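Local coordinates for DUF1611 domain-containing protein (Anabaena variabilis, PDB 2OBN) that is of unknown function but joins a Rossmann-like domain to a P-loop domain and so probably binds a nucleotide or a similar phosphorylated ligand, at residues B[144-149]-B[214-219]; B[154-159]-B[255-260]; B[167-172]-B[332-337]; B[185-190]-B[229-234]; B[247-252]-B[287-292]. The protein carries 2 engineered substitutions. One frame throughout, in Å; residues are numbered along the deposited sequence.

Contact 1. Residues B[144-149]-B[214-219]; sequences SGAART and AVEQMV
Glu216 shows how one carboxylate oxygen can tie a loop to a helix. Its CB rests against the carbonyl of Gly251 on helix 245-252, and the chain leaves with CG anti to the backbone N (chi1 -175°) and stays extended, so CD is carried straight to the backbone of residues 144-149. There OE2 does nearly all the work. Glu216 OE2 accepts from Ser144 N at 3.0 Å and from Ala146 N at 2.9 Å, both donors approaching from above the carboxylate plane. Water 1 adds a third link: it lies 2.9 Å from Glu216 OE2 and accepts from Ala147 N. Ala146 CB also leans on the same oxygen, 3.6 Å from Glu216 OE2. Beside this polar grip, one turn further along the helix, Ala147 CB meets Val219 CG1 at 3.8 Å. Two N-H groups and a water on one oxygen would probably favour the ionised carboxylate. Ser144 also packs on Asn271 of the second subunit, so the loop touches that subunit too. A helix carboxylate thus accepts from the backbone where the 3-10 segment 146-149 begins, fastening the loop before strand 153-159 to helix 208-222 of the P-loop domain.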
# COMPACT_ATOMS: atom_id res chain seq x y z
N SER B 144 7.33 -1.50 -12.62
CA SER B 144 7.27 -0.76 -13.88
C SER B 144 6.29 -1.34 -14.90
O SER B 144 6.36 -1.01 -16.09
CB SER B 144 8.67 -0.74 -14.51
OG SER B 144 9.06 -2.04 -14.91
N GLY B 145 5.37 -2.19 -14.45
CA GLY B 145 4.43 -2.85 -15.35
C GLY B 145 5.06 -3.92 -16.25
O GLY B 145 4.48 -4.27 -17.29
N ALA B 146 6.22 -4.46 -15.83
CA ALA B 146 6.98 -5.45 -16.62
C ALA B 146 6.26 -6.76 -16.86
O ALA B 146 6.61 -7.47 -17.79
CB ALA B 146 8.32 -5.75 -15.95
N ALA B 147 5.27 -7.09 -16.02
CA ALA B 147 4.50 -8.32 -16.15
C ALA B 147 3.62 -8.34 -17.40
O ALA B 147 3.25 -9.41 -17.84
CB ALA B 147 3.66 -8.53 -14.91
N ARG B 148 3.29 -7.17 -17.95
CA ARG B 148 2.45 -7.08 -19.15
C ARG B 148 3.10 -7.77 -20.33
O ARG B 148 2.43 -8.10 -21.31
CB ARG B 148 2.23 -5.61 -19.53
CG ARG B 148 3.39 -4.98 -20.25
CD ARG B 148 3.25 -3.48 -20.34
NE ARG B 148 4.30 -2.94 -21.21
CZ ARG B 148 5.59 -2.80 -20.87
NH1 ARG B 148 6.05 -3.15 -19.67
NH2 ARG B 148 6.43 -2.28 -21.75
N THR B 149 4.43 -7.91 -20.25
CA THR B 149 5.28 -8.56 -21.23
C THR B 149 5.22 -10.10 -21.23
O THR B 149 5.69 -10.74 -22.17
CB THR B 149 6.75 -8.22 -20.84
OG1 THR B 149 6.90 -6.81 -20.69
CG2 THR B 149 7.69 -8.67 -21.84
N ALA B 214 6.80 -5.85 -5.12
CA ALA B 214 6.80 -7.16 -4.47
C ALA B 214 5.97 -8.13 -5.30
O ALA B 214 6.32 -9.29 -5.42
CB ALA B 214 6.23 -7.04 -3.04
N VAL B 215 4.86 -7.65 -5.84
CA VAL B 215 3.98 -8.49 -6.67
C VAL B 215 4.65 -8.73 -8.02
O VAL B 215 4.74 -9.86 -8.48
CB VAL B 215 2.57 -7.84 -6.85
CG1 VAL B 215 1.71 -8.67 -7.80
CG2 VAL B 215 1.88 -7.67 -5.50
N GLU B 216 5.15 -7.66 -8.64
CA GLU B 216 5.81 -7.78 -9.93
C GLU B 216 6.96 -8.79 -9.88
O GLU B 216 7.09 -9.64 -10.75
CB GLU B 216 6.35 -6.42 -10.37
CG GLU B 216 6.96 -6.42 -11.73
CD GLU B 216 7.47 -5.06 -12.12
OE1 GLU B 216 8.51 -4.64 -11.57
OE2 GLU B 216 6.86 -4.43 -12.99
N GLN B 217 7.78 -8.70 -8.84
CA GLN B 217 8.93 -9.57 -8.68
C GLN B 217 8.55 -11.06 -8.66
O GLN B 217 9.19 -11.87 -9.31
CB GLN B 217 9.67 -9.21 -7.39
CG GLN B 217 11.04 -9.78 -7.27
CD GLN B 217 11.55 -9.69 -5.84
OE1 GLN B 217 10.94 -10.26 -4.92
NE2 GLN B 217 12.68 -8.99 -5.65
N MSE B 218 7.51 -11.41 -7.93
CA MSE B 218 7.06 -12.80 -7.85
C MSE B 218 6.51 -13.27 -9.19
O MSE B 218 6.80 -14.37 -9.65
CB MSE B 218 5.99 -12.94 -6.76
CG MSE B 218 5.47 -14.36 -6.55
SE MSE B 218 4.21 -14.47 -5.07
CE MSE B 218 3.08 -13.08 -5.70
N VAL B 219 5.70 -12.42 -9.80
CA VAL B 219 5.07 -12.71 -11.10
C VAL B 219 6.12 -12.86 -12.21
O VAL B 219 5.98 -13.71 -13.09
CB VAL B 219 4.03 -11.62 -11.45
CG1 VAL B 219 3.60 -11.70 -12.90
CG2 VAL B 219 2.80 -11.73 -10.48
O HOH W 1 4.29 -5.51 -13.61

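Contact 2. Residues B[154-159]-B[255-260]; sequences RVLTVG and TQLVLV
Main-chain hydrogen bonds dominate the pairing of strand 154-159 with strand 256-260, which run parallel with their short axes 30° apart. Leu156 and Val158 each use both N-H and C=O toward the partner: Leu156 N reaches Gln256 O and Leu156 O receives Val258 N, then Val158 N reaches Val258 O at 2.9 Å and Val158 O receives Val260 N at 2.8 Å. Their donors lie in the carbonyl planes. CA-H...O contacts fill the intervals.

Side-chain hydrogen bonds between the segments occur where the pairing begins. Thr255 OG1, turned between its backbone N and carbonyl carbon (chi1 53°), accepts from Arg154 N at 2.8 Å and donates to Gln256 OE1 at 2.6 Å. Arg154 O takes Thr255 N on a lone pair. Thr255 CG2 lies over one face of the Arg154 guanidinium, 3.5 Å from NH2, while NH2 itself bonds to Gln253 O. An alanine in place of Thr255 would remove both the hydroxyl and this methyl, and would probably leave Arg154 N without its acceptor and loosen the start of the pairing.

Apolar contacts divide between the two faces. Leu257 CD2 lies beside Leu156 CB at 3.8 Å and also reaches Val158 CG1; on the other face Val155 CG1 meets Val258 CG2. The pair lies mid-sheet between strands 228-231 and 301-307, with Thr157, Val258 and Val260 under helix 166-179 and Leu257 and Leu259 against helix 279-291.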
# COMPACT_ATOMS: atom_id res chain seq x y z
N ARG B 154 -2.62 -14.17 -16.55
CA ARG B 154 -2.44 -13.72 -15.18
C ARG B 154 -3.82 -13.35 -14.64
O ARG B 154 -4.40 -12.32 -14.99
CB ARG B 154 -1.46 -12.56 -15.12
CG ARG B 154 -0.09 -12.94 -15.70
CD ARG B 154 0.85 -11.80 -15.80
NE ARG B 154 0.35 -10.71 -16.63
CZ ARG B 154 0.38 -10.68 -17.96
NH1 ARG B 154 0.89 -11.68 -18.66
NH2 ARG B 154 -0.11 -9.61 -18.60
N VAL B 155 -4.34 -14.24 -13.79
CA VAL B 155 -5.67 -14.15 -13.23
C VAL B 155 -5.60 -13.79 -11.76
O VAL B 155 -5.01 -14.53 -10.95
CB VAL B 155 -6.42 -15.51 -13.36
CG1 VAL B 155 -7.89 -15.35 -12.98
CG2 VAL B 155 -6.28 -16.07 -14.79
N LEU B 156 -6.19 -12.64 -11.43
CA LEU B 156 -6.27 -12.15 -10.08
C LEU B 156 -7.70 -12.26 -9.56
O LEU B 156 -8.65 -11.83 -10.23
CB LEU B 156 -5.86 -10.67 -10.04
CG LEU B 156 -6.00 -9.96 -8.68
CD1 LEU B 156 -5.08 -10.63 -7.65
CD2 LEU B 156 -5.68 -8.47 -8.82
N THR B 157 -7.85 -12.83 -8.37
CA THR B 157 -9.13 -12.84 -7.70
C THR B 157 -9.22 -11.52 -6.97
O THR B 157 -8.24 -11.06 -6.37
CB THR B 157 -9.31 -14.03 -6.73
OG1 THR B 157 -8.08 -14.30 -6.05
CG2 THR B 157 -9.72 -15.27 -7.50
N VAL B 158 -10.38 -10.88 -7.08
CA VAL B 158 -10.67 -9.61 -6.42
C VAL B 158 -11.96 -9.84 -5.64
O VAL B 158 -12.65 -10.82 -5.92
CB VAL B 158 -10.75 -8.42 -7.44
CG1 VAL B 158 -9.39 -8.23 -8.11
CG2 VAL B 158 -11.80 -8.65 -8.52
N GLY B 159 -12.27 -9.01 -4.65
CA GLY B 159 -13.49 -9.25 -3.87
C GLY B 159 -14.32 -8.07 -3.42
O GLY B 159 -13.86 -6.92 -3.40
N THR B 255 -4.45 -10.37 -16.82
CA THR B 255 -5.13 -10.53 -18.12
C THR B 255 -6.65 -10.71 -17.90
O THR B 255 -7.45 -10.29 -18.73
CB THR B 255 -4.52 -11.68 -18.94
OG1 THR B 255 -4.49 -12.87 -18.14
CG2 THR B 255 -3.10 -11.34 -19.34
N GLN B 256 -7.02 -11.33 -16.79
CA GLN B 256 -8.44 -11.50 -16.41
C GLN B 256 -8.61 -11.37 -14.90
O GLN B 256 -7.68 -11.67 -14.13
CB GLN B 256 -8.99 -12.89 -16.81
CG GLN B 256 -9.04 -13.23 -18.30
CD GLN B 256 -7.69 -13.58 -18.90
OE1 GLN B 256 -6.79 -14.04 -18.19
NE2 GLN B 256 -7.54 -13.36 -20.20
N LEU B 257 -9.79 -10.92 -14.49
CA LEU B 257 -10.15 -10.81 -13.09
C LEU B 257 -11.33 -11.72 -12.83
O LEU B 257 -12.16 -11.92 -13.72
CB LEU B 257 -10.56 -9.38 -12.74
CG LEU B 257 -9.50 -8.28 -12.94
CD1 LEU B 257 -10.11 -6.89 -12.74
CD2 LEU B 257 -8.29 -8.48 -12.05
N VAL B 258 -11.39 -12.30 -11.64
CA VAL B 258 -12.53 -13.09 -11.18
C VAL B 258 -12.99 -12.42 -9.89
O VAL B 258 -12.20 -12.25 -8.95
CB VAL B 258 -12.16 -14.57 -10.93
CG1 VAL B 258 -13.32 -15.33 -10.29
CG2 VAL B 258 -11.75 -15.24 -12.23
N LEU B 259 -14.24 -11.97 -9.88
CA LEU B 259 -14.78 -11.27 -8.73
C LEU B 259 -15.43 -12.26 -7.75
O LEU B 259 -16.30 -13.01 -8.13
CB LEU B 259 -15.81 -10.21 -9.18
CG LEU B 259 -16.53 -9.38 -8.10
CD1 LEU B 259 -15.54 -8.65 -7.20
CD2 LEU B 259 -17.49 -8.39 -8.74
N VAL B 260 -14.99 -12.24 -6.49
CA VAL B 260 -15.53 -13.11 -5.47
C VAL B 260 -16.53 -12.30 -4.63
O VAL B 260 -16.33 -11.11 -4.37
CB VAL B 260 -14.42 -13.73 -4.60
CG1 VAL B 260 -14.98 -14.86 -3.69
CG2 VAL B 260 -13.30 -14.27 -5.49

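Contact 3. Residues B[167-172]-B[332-337]; sequences MSTSLE and TDVVRF. With PO4 (phosphate ion), chain G.
No direct hydrogen bond crosses this contact, although two of the three helix residues that meet segment 332-337 bear hydroxyls and the third a carboxylate. Its centre is one methyl, Val334 CG2, held in the crowded position between its own backbone N and carbonyl carbon. Val334 CG2 reaches Glu172 CB at 3.8 Å and Thr169 CA at 3.9 Å, one helical turn apart. Val335 CG2 extends the patch, touching Ser168 CB at 4.0 Å. The Glu172 chain bends at chi2 (-72°), which turns its carboxylate along the partner's backbone; water 2 then donates to Glu172 OE2 at 2.7 Å and to Val335 O at 2.9 Å. An alanine in place of Glu172 would lose the CG methylene and carboxylate, and would probably weaken the packing on Val335 and abolish the water bridge. At the other end of segment 167-172, the backbone N of Met167 (a selenomethionine) donates at 2.9 Å to O2 of a phosphate, probably from the crystallisation liquor; Lys166, Gly165 and Ile164 also bind this ion, which marks a site consistent with a P-loop. The chemistry thus changes along one helix: a phosphate held at its N-terminal end, and further along a mainly apolar seam bridged beside it by water.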
# COMPACT_ATOMS: atom_id res chain seq x y z
N MSE B 167 -8.83 -16.72 -1.85
CA MSE B 167 -7.75 -17.70 -1.90
C MSE B 167 -8.29 -19.05 -2.34
O MSE B 167 -7.69 -19.72 -3.19
CB MSE B 167 -7.05 -17.87 -0.56
CG MSE B 167 -5.75 -18.66 -0.67
SE MSE B 167 -4.86 -19.02 1.02
CE MSE B 167 -6.03 -20.36 1.60
N SER B 168 -9.41 -19.45 -1.76
CA SER B 168 -10.08 -20.68 -2.14
C SER B 168 -10.35 -20.74 -3.65
O SER B 168 -10.10 -21.77 -4.28
CB SER B 168 -11.39 -20.82 -1.37
OG SER B 168 -11.11 -20.89 0.01
N THR B 169 -10.85 -19.63 -4.19
CA THR B 169 -11.15 -19.49 -5.62
C THR B 169 -9.90 -19.60 -6.49
O THR B 169 -9.91 -20.29 -7.53
CB THR B 169 -11.84 -18.15 -5.87
OG1 THR B 169 -13.03 -18.09 -5.10
CG2 THR B 169 -12.20 -17.95 -7.31
N SER B 170 -8.83 -18.93 -6.09
CA SER B 170 -7.58 -18.99 -6.85
C SER B 170 -7.04 -20.41 -6.85
O SER B 170 -6.57 -20.88 -7.87
CB SER B 170 -6.51 -18.05 -6.27
OG SER B 170 -6.87 -16.69 -6.41
N LEU B 171 -7.14 -21.08 -5.71
CA LEU B 171 -6.68 -22.46 -5.58
C LEU B 171 -7.53 -23.42 -6.41
O LEU B 171 -6.99 -24.24 -7.15
CB LEU B 171 -6.69 -22.90 -4.11
CG LEU B 171 -5.60 -22.37 -3.17
CD1 LEU B 171 -5.91 -22.78 -1.73
CD2 LEU B 171 -4.23 -22.86 -3.60
N GLU B 172 -8.85 -23.33 -6.29
CA GLU B 172 -9.74 -24.18 -7.08
C GLU B 172 -9.51 -23.95 -8.57
O GLU B 172 -9.52 -24.91 -9.33
CB GLU B 172 -11.22 -23.94 -6.74
CG GLU B 172 -11.65 -24.33 -5.30
CD GLU B 172 -11.72 -25.84 -5.05
OE1 GLU B 172 -11.38 -26.61 -5.96
OE2 GLU B 172 -12.11 -26.24 -3.93
N THR B 332 -20.52 -19.27 -10.59
CA THR B 332 -20.78 -20.45 -9.78
C THR B 332 -20.03 -20.32 -8.46
O THR B 332 -19.23 -19.41 -8.28
CB THR B 332 -20.33 -21.77 -10.48
OG1 THR B 332 -20.84 -22.90 -9.74
CG2 THR B 332 -18.81 -21.86 -10.56
N ASP B 333 -20.33 -21.24 -7.55
CA ASP B 333 -19.58 -21.41 -6.31
C ASP B 333 -18.54 -22.47 -6.70
O ASP B 333 -18.88 -23.65 -6.86
CB ASP B 333 -20.50 -21.86 -5.18
CG ASP B 333 -19.78 -21.95 -3.86
OD1 ASP B 333 -18.56 -22.21 -3.86
OD2 ASP B 333 -20.44 -21.79 -2.81
N VAL B 334 -17.29 -22.06 -6.86
CA VAL B 334 -16.24 -22.99 -7.33
C VAL B 334 -15.83 -24.07 -6.33
O VAL B 334 -15.35 -25.15 -6.71
CB VAL B 334 -14.98 -22.23 -7.84
CG1 VAL B 334 -15.37 -21.20 -8.89
CG2 VAL B 334 -14.21 -21.56 -6.71
N VAL B 335 -16.00 -23.77 -5.05
CA VAL B 335 -15.70 -24.70 -3.98
C VAL B 335 -16.80 -25.76 -3.97
O VAL B 335 -16.54 -26.96 -3.93
CB VAL B 335 -15.65 -23.97 -2.61
CG1 VAL B 335 -15.59 -24.94 -1.43
CG2 VAL B 335 -14.47 -23.00 -2.58
N ARG B 336 -18.03 -25.28 -4.05
CA ARG B 336 -19.21 -26.14 -3.96
C ARG B 336 -19.55 -26.95 -5.20
O ARG B 336 -19.92 -28.12 -5.09
CB ARG B 336 -20.40 -25.26 -3.59
CG ARG B 336 -21.65 -25.98 -3.21
CD ARG B 336 -22.56 -25.03 -2.47
NE ARG B 336 -23.59 -25.74 -1.73
CZ ARG B 336 -24.42 -25.18 -0.86
NH1 ARG B 336 -24.37 -23.87 -0.60
NH2 ARG B 336 -25.32 -25.94 -0.25
N PHE B 337 -19.43 -26.33 -6.38
CA PHE B 337 -19.81 -26.98 -7.63
C PHE B 337 -18.70 -27.19 -8.66
O PHE B 337 -18.97 -27.75 -9.72
CB PHE B 337 -20.95 -26.19 -8.28
CG PHE B 337 -22.14 -25.98 -7.39
CD1 PHE B 337 -22.97 -27.05 -7.06
CD2 PHE B 337 -22.45 -24.72 -6.90
CE1 PHE B 337 -24.08 -26.87 -6.24
CE2 PHE B 337 -23.57 -24.52 -6.08
CZ PHE B 337 -24.39 -25.60 -5.76
P PO4 G . -10.02 -14.45 1.43
O1 PO4 G . -9.41 -13.58 2.50
O2 PO4 G . -8.92 -14.96 0.51
O3 PO4 G . -10.66 -15.66 2.03
O4 PO4 G . -11.03 -13.71 0.61
O HOH W 2 -13.94 -28.12 -3.33

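Contact 4. Residues B[185-190]-B[229-234]; sequences KFLATG and LHIEGQ
Phe186 lays the tip of its ring obliquely against Glu232, Phe186 CZ standing 3.9 Å from Glu232 CB, with the ring and carboxylate planes 37° apart. The parallel strands beneath are joined by three nearly straight hydrogen bonds: His230 N to Lys185 O, Leu187 N to His230 O and Glu232 N to Leu187 O. The His230 ring meets Lys185 O with its edge, through CD2. On the opposite face Leu187 CD1 packs on Leu229 CD2 at 3.7 Å. Strand 184-187 forms one border of the P-loop sheet, and strand 228-231 lies between it and the strand that leads into the P-loop. Glu232, just past this inner strand and with its side chain about 5 Å from a bound phosphate, is placed consistently with the acidic residue of a Walker B motif.

Beyond the strands, side chains take over from backbone. The extended Glu232 chain brings OE1 to Thr189 N at 3.0 Å, met from above the carboxylate plane. Thr189 OG1 donates to Glu232 O at 2.6 Å and accepts from Gln234 NE2 at 2.9 Å, lying near the plane of that amide, so both roles of the buried hydroxyl are filled. Thr189 CG2 rests on Ile231 CG2 at 3.8 Å.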
# COMPACT_ATOMS: atom_id res chain seq x y z
N LYS B 185 0.32 -22.32 -12.09
CA LYS B 185 0.98 -21.98 -10.83
C LYS B 185 0.13 -21.04 -9.98
O LYS B 185 -0.41 -20.05 -10.49
CB LYS B 185 2.33 -21.32 -11.04
CG LYS B 185 3.22 -21.58 -9.81
CD LYS B 185 4.37 -20.67 -9.65
CE LYS B 185 5.36 -21.24 -8.62
NZ LYS B 185 4.78 -21.89 -7.41
N PHE B 186 0.02 -21.36 -8.70
CA PHE B 186 -0.67 -20.54 -7.71
C PHE B 186 0.39 -19.68 -7.02
O PHE B 186 1.44 -20.18 -6.67
CB PHE B 186 -1.40 -21.42 -6.70
CG PHE B 186 -1.88 -20.67 -5.48
CD1 PHE B 186 -3.05 -19.93 -5.52
CD2 PHE B 186 -1.15 -20.69 -4.30
CE1 PHE B 186 -3.47 -19.20 -4.41
CE2 PHE B 186 -1.56 -19.98 -3.19
CZ PHE B 186 -2.73 -19.23 -3.25
N LEU B 187 0.11 -18.38 -6.85
CA LEU B 187 1.03 -17.42 -6.20
C LEU B 187 0.41 -16.82 -4.96
O LEU B 187 -0.64 -16.20 -5.03
CB LEU B 187 1.44 -16.32 -7.17
CG LEU B 187 2.24 -16.80 -8.37
CD1 LEU B 187 2.50 -15.64 -9.30
CD2 LEU B 187 3.54 -17.43 -7.93
N ALA B 188 1.06 -17.03 -3.83
CA ALA B 188 0.56 -16.58 -2.53
C ALA B 188 0.93 -15.13 -2.28
O ALA B 188 2.04 -14.72 -2.57
CB ALA B 188 1.13 -17.46 -1.41
N THR B 189 -0.02 -14.39 -1.70
CA THR B 189 0.12 -12.97 -1.44
C THR B 189 -0.25 -12.56 0.03
O THR B 189 -0.32 -11.36 0.34
CB THR B 189 -0.77 -12.20 -2.39
OG1 THR B 189 -2.13 -12.61 -2.19
CG2 THR B 189 -0.37 -12.47 -3.84
N GLY B 190 -0.46 -13.55 0.90
CA GLY B 190 -0.78 -13.30 2.31
C GLY B 190 -0.06 -14.34 3.16
O GLY B 190 0.47 -15.32 2.63
N LEU B 229 -0.91 -18.05 -14.45
CA LEU B 229 -0.60 -17.70 -13.07
C LEU B 229 -1.90 -17.30 -12.38
O LEU B 229 -2.68 -16.52 -12.93
CB LEU B 229 0.41 -16.55 -12.99
CG LEU B 229 1.90 -16.92 -13.01
CD1 LEU B 229 2.27 -17.78 -14.16
CD2 LEU B 229 2.75 -15.68 -13.00
N HIS B 230 -2.13 -17.87 -11.20
CA HIS B 230 -3.29 -17.54 -10.36
C HIS B 230 -2.81 -16.75 -9.15
O HIS B 230 -2.30 -17.33 -8.18
CB HIS B 230 -3.99 -18.82 -9.89
CG HIS B 230 -4.35 -19.75 -11.00
ND1 HIS B 230 -5.59 -19.74 -11.62
CD2 HIS B 230 -3.63 -20.70 -11.63
CE1 HIS B 230 -5.60 -20.65 -12.57
NE2 HIS B 230 -4.43 -21.25 -12.60
N ILE B 231 -2.95 -15.43 -9.20
CA ILE B 231 -2.52 -14.58 -8.11
C ILE B 231 -3.61 -14.48 -7.01
O ILE B 231 -4.74 -14.04 -7.27
CB ILE B 231 -2.09 -13.17 -8.60
CG1 ILE B 231 -0.98 -13.24 -9.67
CG2 ILE B 231 -1.59 -12.32 -7.41
CD1 ILE B 231 -1.44 -13.32 -11.10
N GLU B 232 -3.25 -14.91 -5.80
CA GLU B 232 -4.15 -14.82 -4.65
C GLU B 232 -4.55 -13.37 -4.41
O GLU B 232 -3.70 -12.49 -4.32
CB GLU B 232 -3.46 -15.37 -3.39
CG GLU B 232 -4.29 -15.21 -2.11
CD GLU B 232 -3.60 -15.68 -0.85
OE1 GLU B 232 -2.39 -15.96 -0.89
OE2 GLU B 232 -4.28 -15.75 0.21
N GLY B 233 -5.85 -13.12 -4.31
CA GLY B 233 -6.33 -11.79 -4.02
C GLY B 233 -6.22 -11.44 -2.54
O GLY B 233 -6.10 -12.33 -1.67
N GLN B 234 -6.24 -10.13 -2.27
CA GLN B 234 -6.21 -9.59 -0.91
C GLN B 234 -7.00 -8.28 -0.89
O GLN B 234 -7.00 -7.52 -1.87
CB GLN B 234 -4.79 -9.31 -0.42
CG GLN B 234 -3.81 -10.46 -0.47
CD GLN B 234 -4.08 -11.55 0.55
OE1 GLN B 234 -4.87 -11.38 1.49
NE2 GLN B 234 -3.38 -12.69 0.40

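Contact 5. Residues B[247-252]-B[287-292]; sequences PLIRGS and ETVASG
A Schellman motif ends helix 279-291, with Gly292 at positive phi as its C-prime residue, and the neighbouring helix 245-252 uses that end as a docking point. Val289 O, already approached by Gly292 N in a weak bond of the motif, is gripped end-on by Arg250: NH1 donates at 3.0 Å and NH2 at 3.1 Å, both to this one oxygen. The oxygen lies at the edge of the guanidinium, in its plane. The Arg250 chain bends at chi2 (-80°), which swings its end across to the partner helix. A positive group at the C-terminal end of a helix would be favoured by the partial negative charge there. Beside this grip the contact is apolar. Ile249 CG2 touches Ala290 CA at 3.8 Å, where the two helices come closest by CA, and Ile249 CD1 meets Val289 CG1 at 4.1 Å, these side chains crossing at about a right angle. Arg250 NH2 also bonds to Leu237 O of the second subunit, and Val289 packs on Val289 of that subunit, so the pair forms part of the dimer interface. Inward, Leu248 and Ile249 rest on Leu156 of strand 153-159, while Pro247, Leu248 and Ser252 lean on helix 208-222.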
# COMPACT_ATOMS: atom_id res chain seq x y z
N PRO B 247 -1.81 -2.62 -5.54
CA PRO B 247 -0.54 -3.24 -5.96
C PRO B 247 -0.68 -4.62 -6.59
O PRO B 247 0.12 -4.98 -7.45
CB PRO B 247 0.28 -3.31 -4.66
CG PRO B 247 -0.71 -3.10 -3.54
CD PRO B 247 -1.79 -2.25 -4.11
N LEU B 248 -1.67 -5.42 -6.18
CA LEU B 248 -1.88 -6.73 -6.83
C LEU B 248 -2.17 -6.55 -8.32
O LEU B 248 -1.56 -7.19 -9.16
CB LEU B 248 -3.01 -7.50 -6.15
CG LEU B 248 -2.60 -8.08 -4.79
CD1 LEU B 248 -3.81 -8.61 -4.03
CD2 LEU B 248 -1.57 -9.16 -4.94
N ILE B 249 -3.08 -5.63 -8.62
CA ILE B 249 -3.45 -5.30 -10.00
C ILE B 249 -2.27 -4.67 -10.78
O ILE B 249 -1.99 -5.05 -11.91
CB ILE B 249 -4.66 -4.35 -10.03
CG1 ILE B 249 -5.91 -5.09 -9.58
CG2 ILE B 249 -4.88 -3.78 -11.43
CD1 ILE B 249 -7.18 -4.23 -9.45
N ARG B 250 -1.61 -3.70 -10.18
CA ARG B 250 -0.52 -3.00 -10.85
C ARG B 250 0.69 -3.90 -11.01
O ARG B 250 1.31 -3.96 -12.09
CB ARG B 250 -0.15 -1.74 -10.06
CG ARG B 250 -1.25 -0.68 -10.04
CD ARG B 250 -1.28 0.14 -11.34
NE ARG B 250 -2.37 1.12 -11.32
CZ ARG B 250 -3.63 0.86 -11.65
NH1 ARG B 250 -3.99 -0.35 -12.09
NH2 ARG B 250 -4.53 1.82 -11.57
N GLY B 251 1.06 -4.61 -9.95
CA GLY B 251 2.22 -5.50 -10.02
C GLY B 251 2.05 -6.69 -10.97
O GLY B 251 2.97 -7.02 -11.69
N SER B 252 0.86 -7.29 -10.99
CA SER B 252 0.62 -8.49 -11.78
C SER B 252 0.16 -8.21 -13.20
O SER B 252 0.23 -9.12 -14.01
CB SER B 252 -0.40 -9.40 -11.10
OG SER B 252 -1.69 -8.80 -11.04
N GLU B 287 -12.83 -2.82 -13.13
CA GLU B 287 -12.39 -2.70 -14.52
C GLU B 287 -11.73 -1.36 -14.79
O GLU B 287 -10.71 -1.29 -15.48
CB GLU B 287 -13.53 -3.00 -15.50
CG GLU B 287 -13.84 -4.49 -15.57
CD GLU B 287 -14.96 -4.85 -16.54
OE1 GLU B 287 -15.65 -3.94 -17.04
OE2 GLU B 287 -15.15 -6.07 -16.77
N THR B 288 -12.33 -0.30 -14.25
CA THR B 288 -11.82 1.06 -14.39
C THR B 288 -10.45 1.20 -13.72
O THR B 288 -9.56 1.85 -14.28
CB THR B 288 -12.84 2.09 -13.84
OG1 THR B 288 -14.01 2.09 -14.67
CG2 THR B 288 -12.27 3.52 -13.81
N VAL B 289 -10.29 0.59 -12.53
CA VAL B 289 -9.01 0.59 -11.81
C VAL B 289 -7.98 -0.22 -12.59
O VAL B 289 -6.86 0.23 -12.77
CB VAL B 289 -9.15 0.03 -10.36
CG1 VAL B 289 -7.78 -0.17 -9.68
CG2 VAL B 289 -9.99 0.96 -9.50
N ALA B 290 -8.36 -1.40 -13.07
CA ALA B 290 -7.43 -2.26 -13.80
C ALA B 290 -6.95 -1.65 -15.13
O ALA B 290 -5.79 -1.82 -15.48
CB ALA B 290 -8.03 -3.64 -14.01
N SER B 291 -7.83 -0.95 -15.85
CA SER B 291 -7.43 -0.28 -17.09
C SER B 291 -6.81 1.10 -16.83
O SER B 291 -6.21 1.69 -17.73
CB SER B 291 -8.62 -0.08 -18.02
OG SER B 291 -9.48 0.95 -17.52
N GLY B 292 -6.98 1.62 -15.61
CA GLY B 292 -6.49 2.96 -15.28
C GLY B 292 -7.08 4.00 -16.22
O GLY B 292 -6.37 4.88 -16.71

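In the fold
Contacts 2, 4 and 5 are buried, contact 5 on the dimer side about 19 Å from the chain's centre; contacts 1 and 3 are partly buried. Contacts 2 and 4 are parallel strand pairs of one sheet, linked directly because strands 153-159 and 228-231 are neighbours, and backbone bonds dominate there. Contacts 1 and 5, with centres about 12 Å apart, meet along helices 208-222 and 245-252, and both touch the second subunit; each relies on a charged side chain gripping backbone, a carboxylate taking N-H groups in one and a guanidinium donating to a carbonyl oxygen in the other. Contact 3 touches neither, but meets contact 2 through Ser170 and Thr157; its seam is apolar with a water bridge.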